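Local atomic coordinates of protein argonaute (Marinitoga piezophila, PDB entry 5I4A), a protein that uses short guide RNAs with a 5'-hydroxyl end to bind complementary target strands and cleave them, single-stranded DNA in particular, with manganese as the preferred metal. Residues A[281-285]-A[610-614]; A[284-289]-A[416-420]. One frame throughout, in Å; residues are numbered along the deposited sequence.

Interaction 1: A[281-285]-A[610-614]. With nucleotides of chain B.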
loop_
_atom_site.group_PDB
_atom_site.type_symbol
_atom_site.label_atom_id
_atom_site.label_comp_id
_atom_site.label_asym_id
_atom_site.label_seq_id
_atom_site.Cartn_x
_atom_site.Cartn_y
_atom_site.Cartn_z
ATOM N N ALA A 281 -22.266 4.507 3.728
ATOM C CA ALA A 281 -22.339 4.582 2.272
ATOM C C ALA A 281 -23.463 3.715 1.720
ATOM O O ALA A 281 -24.075 4.068 0.705
ATOM C CB ALA A 281 -20.996 4.177 1.658
ATOM N N LYS A 282 -23.764 2.594 2.382
ATOM C CA LYS A 282 -24.805 1.682 1.923
ATOM C C LYS A 282 -26.196 2.298 1.972
ATOM O O LYS A 282 -27.106 1.781 1.313
ATOM C CB LYS A 282 -24.770 0.398 2.755
ATOM C CG LYS A 282 -25.065 0.617 4.221
ATOM C CD LYS A 282 -25.221 -0.694 4.962
ATOM C CE LYS A 282 -25.503 -0.443 6.432
ATOM N NZ LYS A 282 -25.915 -1.681 7.142
ATOM N N ASP A 283 -26.388 3.382 2.721
ATOM C CA ASP A 283 -27.657 4.098 2.647
ATOM C C ASP A 283 -27.887 4.769 1.305
ATOM O O ASP A 283 -28.940 5.379 1.119
ATOM C CB ASP A 283 -27.740 5.152 3.760
ATOM C CG ASP A 283 -28.243 4.580 5.056
ATOM O OD1 ASP A 283 -28.785 3.449 5.025
ATOM O OD2 ASP A 283 -28.111 5.261 6.097
ATOM N N VAL A 284 -26.939 4.667 0.374
ATOM C CA VAL A 284 -27.168 5.169 -0.977
ATOM C C VAL A 284 -28.398 4.513 -1.594
ATOM O O VAL A 284 -29.097 5.129 -2.409
ATOM C CB VAL A 284 -25.905 4.959 -1.851
ATOM C CG1 VAL A 284 -25.655 3.476 -2.104
ATOM C CG2 VAL A 284 -25.997 5.744 -3.160
ATOM N N PHE A 285 -28.690 3.267 -1.216
ATOM C CA PHE A 285 -29.882 2.582 -1.700
ATOM C C PHE A 285 -31.157 3.058 -1.020
ATOM O O PHE A 285 -32.251 2.757 -1.511
ATOM C CB PHE A 285 -29.735 1.070 -1.515
ATOM C CG PHE A 285 -28.634 0.465 -2.332
ATOM C CD1 PHE A 285 -28.804 0.238 -3.690
ATOM C CD2 PHE A 285 -27.427 0.121 -1.748
ATOM C CE1 PHE A 285 -27.792 -0.318 -4.449
ATOM C CE2 PHE A 285 -26.413 -0.438 -2.502
ATOM C CZ PHE A 285 -26.596 -0.657 -3.855
ATOM N N HIS A 610 -16.304 5.587 -3.624
ATOM C CA HIS A 610 -16.355 4.218 -3.139
ATOM C C HIS A 610 -16.328 3.271 -4.328
ATOM O O HIS A 610 -16.955 3.541 -5.356
ATOM C CB HIS A 610 -17.622 3.950 -2.300
ATOM C CG HIS A 610 -17.506 4.369 -0.866
ATOM N ND1 HIS A 610 -17.311 3.469 0.159
ATOM C CD2 HIS A 610 -17.566 5.592 -0.287
ATOM C CE1 HIS A 610 -17.252 4.119 1.309
ATOM N NE2 HIS A 610 -17.402 5.408 1.066
ATOM N N SER A 611 -15.590 2.169 -4.190
ATOM C CA SER A 611 -15.705 1.086 -5.160
ATOM C C SER A 611 -17.047 0.380 -5.009
ATOM O O SER A 611 -17.748 0.129 -5.997
ATOM C CB SER A 611 -14.549 0.102 -4.989
ATOM O OG SER A 611 -14.880 -1.159 -5.538
ATOM N N THR A 612 -17.434 0.116 -3.771
ATOM C CA THR A 612 -18.751 -0.374 -3.416
ATOM C C THR A 612 -19.120 0.337 -2.112
ATOM O O THR A 612 -18.267 0.817 -1.446
ATOM C CB THR A 612 -18.922 -1.878 -3.226
ATOM O OG1 THR A 612 -18.396 -2.259 -1.969
ATOM C CG2 THR A 612 -18.276 -2.669 -4.344
ATOM N N PRO A 613 -20.383 0.396 -1.749
ATOM C CA PRO A 613 -20.761 1.035 -0.476
ATOM C C PRO A 613 -20.359 0.241 0.759
ATOM O O PRO A 613 -20.442 0.783 1.867
ATOM C CB PRO A 613 -22.287 1.156 -0.575
ATOM C CG PRO A 613 -22.597 1.051 -2.027
ATOM C CD PRO A 613 -21.558 0.143 -2.602
ATOM N N TYR A 614 -19.922 -1.008 0.606
ATOM C CA TYR A 614 -19.666 -1.899 1.727
ATOM C C TYR A 614 -18.205 -1.920 2.164
ATOM O O TYR A 614 -17.885 -2.559 3.169
ATOM C CB TYR A 614 -20.134 -3.317 1.377
ATOM C CG TYR A 614 -21.598 -3.367 0.992
ATOM C CD1 TYR A 614 -22.591 -3.149 1.937
ATOM C CD2 TYR A 614 -21.987 -3.615 -0.320
ATOM C CE1 TYR A 614 -23.932 -3.183 1.592
ATOM C CE2 TYR A 614 -23.326 -3.652 -0.673
ATOM C CZ TYR A 614 -24.292 -3.435 0.287
ATOM O OH TYR A 614 -25.624 -3.471 -0.063
ATOM P P U B 3 -14.989 -5.024 -8.503
ATOM O OP1 U B 3 -14.394 -3.939 -9.323
ATOM O OP2 U B 3 -14.250 -6.297 -8.336
ATOM O "O5'" U B 3 -15.275 -4.432 -7.057
ATOM C "C5'" U B 3 -14.384 -4.680 -5.988
ATOM C "C4'" U B 3 -14.988 -4.280 -4.669
ATOM O "O4'" U B 3 -15.995 -5.247 -4.270
ATOM C "C3'" U B 3 -14.016 -4.244 -3.503
ATOM O "O3'" U B 3 -13.308 -3.021 -3.439
ATOM C "C2'" U B 3 -14.914 -4.480 -2.300
ATOM O "O2'" U B 3 -15.576 -3.284 -1.930
ATOM C "C1'" U B 3 -15.944 -5.454 -2.875
ATOM N N1 U B 3 -15.556 -6.861 -2.633
ATOM C C2 U B 3 -15.594 -7.345 -1.336
ATOM O O2 U B 3 -15.937 -6.679 -0.373
ATOM N N3 U B 3 -15.210 -8.656 -1.203
ATOM C C4 U B 3 -14.807 -9.510 -2.204
ATOM O O4 U B 3 -14.496 -10.668 -1.921
ATOM C C5 U B 3 -14.794 -8.937 -3.514
ATOM C C6 U B 3 -15.160 -7.662 -3.676
HETATM O O HOH W 1 -21.847 1.134 4.106
#
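A281, K282, V284 and F285 of linker L2 pack against H610, P613 and Y614 in a buried apolar seam between that linker and a loop of the PIWI domain, between helices 595-605 and 621-631. P613 is central. Its CB lies 3.6 Å from the CA of K282, and its CG meets CG1 of V284 at 3.9 Å, the two side chains crossing at about a right angle. CE2 of F285 meets both that CG and the OH of Y614. A281 sets its methyl over one face of the H610 imidazole, CB standing 3.9 Å from the ring centroid and 15° off the normal, a CH-pi contact; NE2 of that ring is hydrogen-bonded to the OH of Y271. One water bridges the backbones, accepting from N of K282 and donating to O of P613 at 2.7 Å. The loop is shaped by an ST turn: OG1 of T612, between its own backbone N and carbonyl carbon (chi1 77°), accepts from N of Y614 at 3.2 Å. The same OG1 pairs with O2' of U3 of chain B at 3.0 Å, so one hydroxyl both braces the turn and meets the ribose of the guide RNA. At the end of the turn, CE1 of Y614 packs against CB of K282, whose extended chain leads away from the loop.

Interaction 2: A[284-289]-A[416-420]; sequences VFKYSF and KSYVY. With nucleotides of chain B.
K416 crosses one face of the F285 ring obliquely, its CE 3.5 Å from the ring centroid and 12° off the normal, a CH-pi contact over the centre of that face. NZ is farther off-centre, 4.5 Å from the centroid, in cation-pi geometry. A bend at chi3 (75°) folds the lysine chain over the ring, while its CB approaches CZ of F285 at 3.4 Å. The carbonyl O of K416 meets the edge of that ring in its plane, also at CZ, and accepts the helical bond from N of Y420. On the next turn of helix 412-424, Y420 receives CG1 of V284 at 4.0 Å, and in an offset edge-to-face pair F289 turns its edge toward the Y420 face, the planes at 77° and the centroids 5.7 Å apart. Outside this shell, L333 of helix 325-333 packs on both F285 and F289. An alanine in place of F285 would probably leave the K416 chain without the face it crosses and its ammonium without a pi partner. On another side of helix 412-424, S417 packs against the base of A2 of chain B. Between 284-289 and 416-420 the attraction is therefore probably mostly dispersion and ring electrostatics, with the lysine charge adding some.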
loop_
_atom_site.group_PDB
_atom_site.type_symbol
_atom_site.label_atom_id
_atom_site.label_comp_id
_atom_site.label_asym_id
_atom_site.label_seq_id
_atom_site.Cartn_x
_atom_site.Cartn_y
_atom_site.Cartn_z
ATOM N N VAL A 284 -26.939 4.667 0.374
ATOM C CA VAL A 284 -27.168 5.169 -0.977
ATOM C C VAL A 284 -28.398 4.513 -1.594
ATOM O O VAL A 284 -29.097 5.129 -2.409
ATOM C CB VAL A 284 -25.905 4.959 -1.851
ATOM C CG1 VAL A 284 -25.655 3.476 -2.104
ATOM C CG2 VAL A 284 -25.997 5.744 -3.160
ATOM N N PHE A 285 -28.690 3.267 -1.216
ATOM C CA PHE A 285 -29.882 2.582 -1.700
ATOM C C PHE A 285 -31.157 3.058 -1.020
ATOM O O PHE A 285 -32.251 2.757 -1.511
ATOM C CB PHE A 285 -29.735 1.070 -1.515
ATOM C CG PHE A 285 -28.634 0.465 -2.332
ATOM C CD1 PHE A 285 -28.804 0.238 -3.690
ATOM C CD2 PHE A 285 -27.427 0.121 -1.748
ATOM C CE1 PHE A 285 -27.792 -0.318 -4.449
ATOM C CE2 PHE A 285 -26.413 -0.438 -2.502
ATOM C CZ PHE A 285 -26.596 -0.657 -3.855
ATOM N N LYS A 286 -31.048 3.778 0.096
ATOM C CA LYS A 286 -32.209 4.400 0.723
ATOM C C LYS A 286 -32.553 5.745 0.100
ATOM O O LYS A 286 -33.735 6.072 -0.048
ATOM C CB LYS A 286 -31.971 4.603 2.223
ATOM C CG LYS A 286 -32.165 3.374 3.090
ATOM C CD LYS A 286 -32.125 3.762 4.559
ATOM C CE LYS A 286 -32.077 2.545 5.462
ATOM N NZ LYS A 286 -31.606 2.917 6.826
ATOM N N TYR A 287 -31.542 6.532 -0.269
ATOM C CA TYR A 287 -31.740 7.930 -0.628
ATOM C C TYR A 287 -31.262 8.259 -2.036
ATOM O O TYR A 287 -31.251 9.441 -2.409
ATOM C CB TYR A 287 -31.042 8.829 0.396
ATOM C CG TYR A 287 -31.386 8.474 1.826
ATOM C CD1 TYR A 287 -32.639 8.763 2.352
ATOM C CD2 TYR A 287 -30.457 7.847 2.651
ATOM C CE1 TYR A 287 -32.960 8.439 3.659
ATOM C CE2 TYR A 287 -30.769 7.518 3.960
ATOM C CZ TYR A 287 -32.024 7.817 4.458
ATOM O OH TYR A 287 -32.346 7.496 5.758
ATOM N N SER A 288 -30.854 7.249 -2.811
ATOM C CA SER A 288 -30.558 7.353 -4.238
ATOM C C SER A 288 -29.283 8.143 -4.512
ATOM O O SER A 288 -28.796 8.868 -3.638
ATOM C CB SER A 288 -31.746 7.972 -4.984
ATOM O OG SER A 288 -31.613 7.805 -6.389
ATOM N N PHE A 289 -28.727 7.984 -5.717
ATOM C CA PHE A 289 -27.569 8.768 -6.133
ATOM C C PHE A 289 -27.839 10.254 -5.946
ATOM O O PHE A 289 -28.937 10.739 -6.229
ATOM C CB PHE A 289 -27.231 8.512 -7.605
ATOM C CG PHE A 289 -26.301 7.354 -7.843
ATOM C CD1 PHE A 289 -26.144 6.350 -6.901
ATOM C CD2 PHE A 289 -25.577 7.275 -9.022
ATOM C CE1 PHE A 289 -25.285 5.289 -7.135
ATOM C CE2 PHE A 289 -24.715 6.220 -9.262
ATOM C CZ PHE A 289 -24.569 5.226 -8.318
ATOM N N LYS A 416 -26.349 -5.658 -5.855
ATOM C CA LYS A 416 -26.454 -4.241 -5.517
ATOM C C LYS A 416 -25.131 -3.525 -5.760
ATOM O O LYS A 416 -25.093 -2.451 -6.372
ATOM C CB LYS A 416 -26.893 -4.079 -4.057
ATOM C CG LYS A 416 -28.327 -4.504 -3.780
ATOM C CD LYS A 416 -28.643 -4.520 -2.286
ATOM C CE LYS A 416 -28.816 -3.116 -1.724
ATOM N NZ LYS A 416 -29.414 -3.130 -0.356
ATOM N N SER A 417 -24.032 -4.119 -5.287
ATOM C CA SER A 417 -22.709 -3.533 -5.482
ATOM C C SER A 417 -22.361 -3.420 -6.960
ATOM O O SER A 417 -21.795 -2.413 -7.402
ATOM C CB SER A 417 -21.669 -4.385 -4.764
ATOM O OG SER A 417 -21.849 -4.317 -3.361
ATOM N N TYR A 418 -22.675 -4.462 -7.728
ATOM C CA TYR A 418 -22.422 -4.469 -9.164
ATOM C C TYR A 418 -23.122 -3.298 -9.851
ATOM O O TYR A 418 -22.524 -2.602 -10.681
ATOM C CB TYR A 418 -22.883 -5.813 -9.730
ATOM C CG TYR A 418 -22.468 -6.144 -11.144
ATOM C CD1 TYR A 418 -21.181 -5.886 -11.603
ATOM C CD2 TYR A 418 -23.359 -6.764 -12.008
ATOM C CE1 TYR A 418 -20.807 -6.214 -12.899
ATOM C CE2 TYR A 418 -22.995 -7.098 -13.294
ATOM C CZ TYR A 418 -21.721 -6.820 -13.739
ATOM O OH TYR A 418 -21.365 -7.151 -15.024
ATOM N N VAL A 419 -24.385 -3.047 -9.493
ATOM C CA VAL A 419 -25.113 -1.928 -10.086
ATOM C C VAL A 419 -24.531 -0.601 -9.616
ATOM O O VAL A 419 -24.480 0.374 -10.376
ATOM C CB VAL A 419 -26.615 -2.030 -9.765
ATOM C CG1 VAL A 419 -27.373 -0.863 -10.386
ATOM C CG2 VAL A 419 -27.178 -3.349 -10.267
ATOM N N TYR A 420 -24.095 -0.537 -8.355
ATOM C CA TYR A 420 -23.442 0.672 -7.863
ATOM C C TYR A 420 -22.192 0.984 -8.675
ATOM O O TYR A 420 -21.968 2.132 -9.077
ATOM C CB TYR A 420 -23.099 0.520 -6.378
ATOM C CG TYR A 420 -22.410 1.736 -5.801
ATOM C CD1 TYR A 420 -21.032 1.900 -5.909
ATOM C CD2 TYR A 420 -23.138 2.727 -5.156
ATOM C CE1 TYR A 420 -20.401 3.017 -5.395
ATOM C CE2 TYR A 420 -22.516 3.845 -4.634
ATOM C CZ TYR A 420 -21.146 3.983 -4.756
ATOM O OH TYR A 420 -20.521 5.094 -4.238
ATOM P P A B 2 -16.378 -10.499 -9.470
ATOM O OP1 A B 2 -15.587 -10.992 -8.319
ATOM O OP2 A B 2 -17.532 -11.290 -9.966
ATOM O "O5'" A B 2 -16.898 -9.046 -9.078
ATOM C "C5'" A B 2 -17.613 -8.237 -10.001
ATOM C "C4'" A B 2 -18.215 -7.046 -9.305
ATOM O "O4'" A B 2 -19.285 -7.499 -8.432
ATOM C "C3'" A B 2 -17.271 -6.293 -8.381
ATOM O "O3'" A B 2 -16.458 -5.352 -9.060
ATOM C "C2'" A B 2 -18.218 -5.677 -7.362
ATOM O "O2'" A B 2 -18.869 -4.535 -7.896
ATOM C "C1'" A B 2 -19.247 -6.794 -7.212
ATOM N N9 A B 2 -18.861 -7.748 -6.156
ATOM C C8 A B 2 -18.369 -9.019 -6.316
ATOM N N7 A B 2 -18.111 -9.638 -5.188
ATOM C C5 A B 2 -18.458 -8.703 -4.219
ATOM C C6 A B 2 -18.421 -8.737 -2.814
ATOM N N6 A B 2 -18.000 -9.792 -2.108
ATOM N N1 A B 2 -18.833 -7.634 -2.150
ATOM C C2 A B 2 -19.255 -6.578 -2.854
ATOM N N3 A B 2 -19.332 -6.433 -4.176
ATOM C C4 A B 2 -18.917 -7.541 -4.803
#

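In the fold
The centres of interactions 1 and 2 are 6 Å apart, and both start from helix 284-287 of linker L2, sharing V284 and F285. Along the chain the linker comes first, then helix 412-424 of the Mid domain, and last the PIWI loop 610-614. The two partners also meet directly: CG of P613 lies 3.6 Å from CD2 of Y420, and OH of Y614 lies 3.6 Å from CE of K416. Linker, Mid and PIWI therefore converge on one packed junction, away from the annotated catalytic residues. Consecutive guide nucleotides of chain B lie beside it, A2 near S417 and U3 near T612, which places the junction next to the bound RNA.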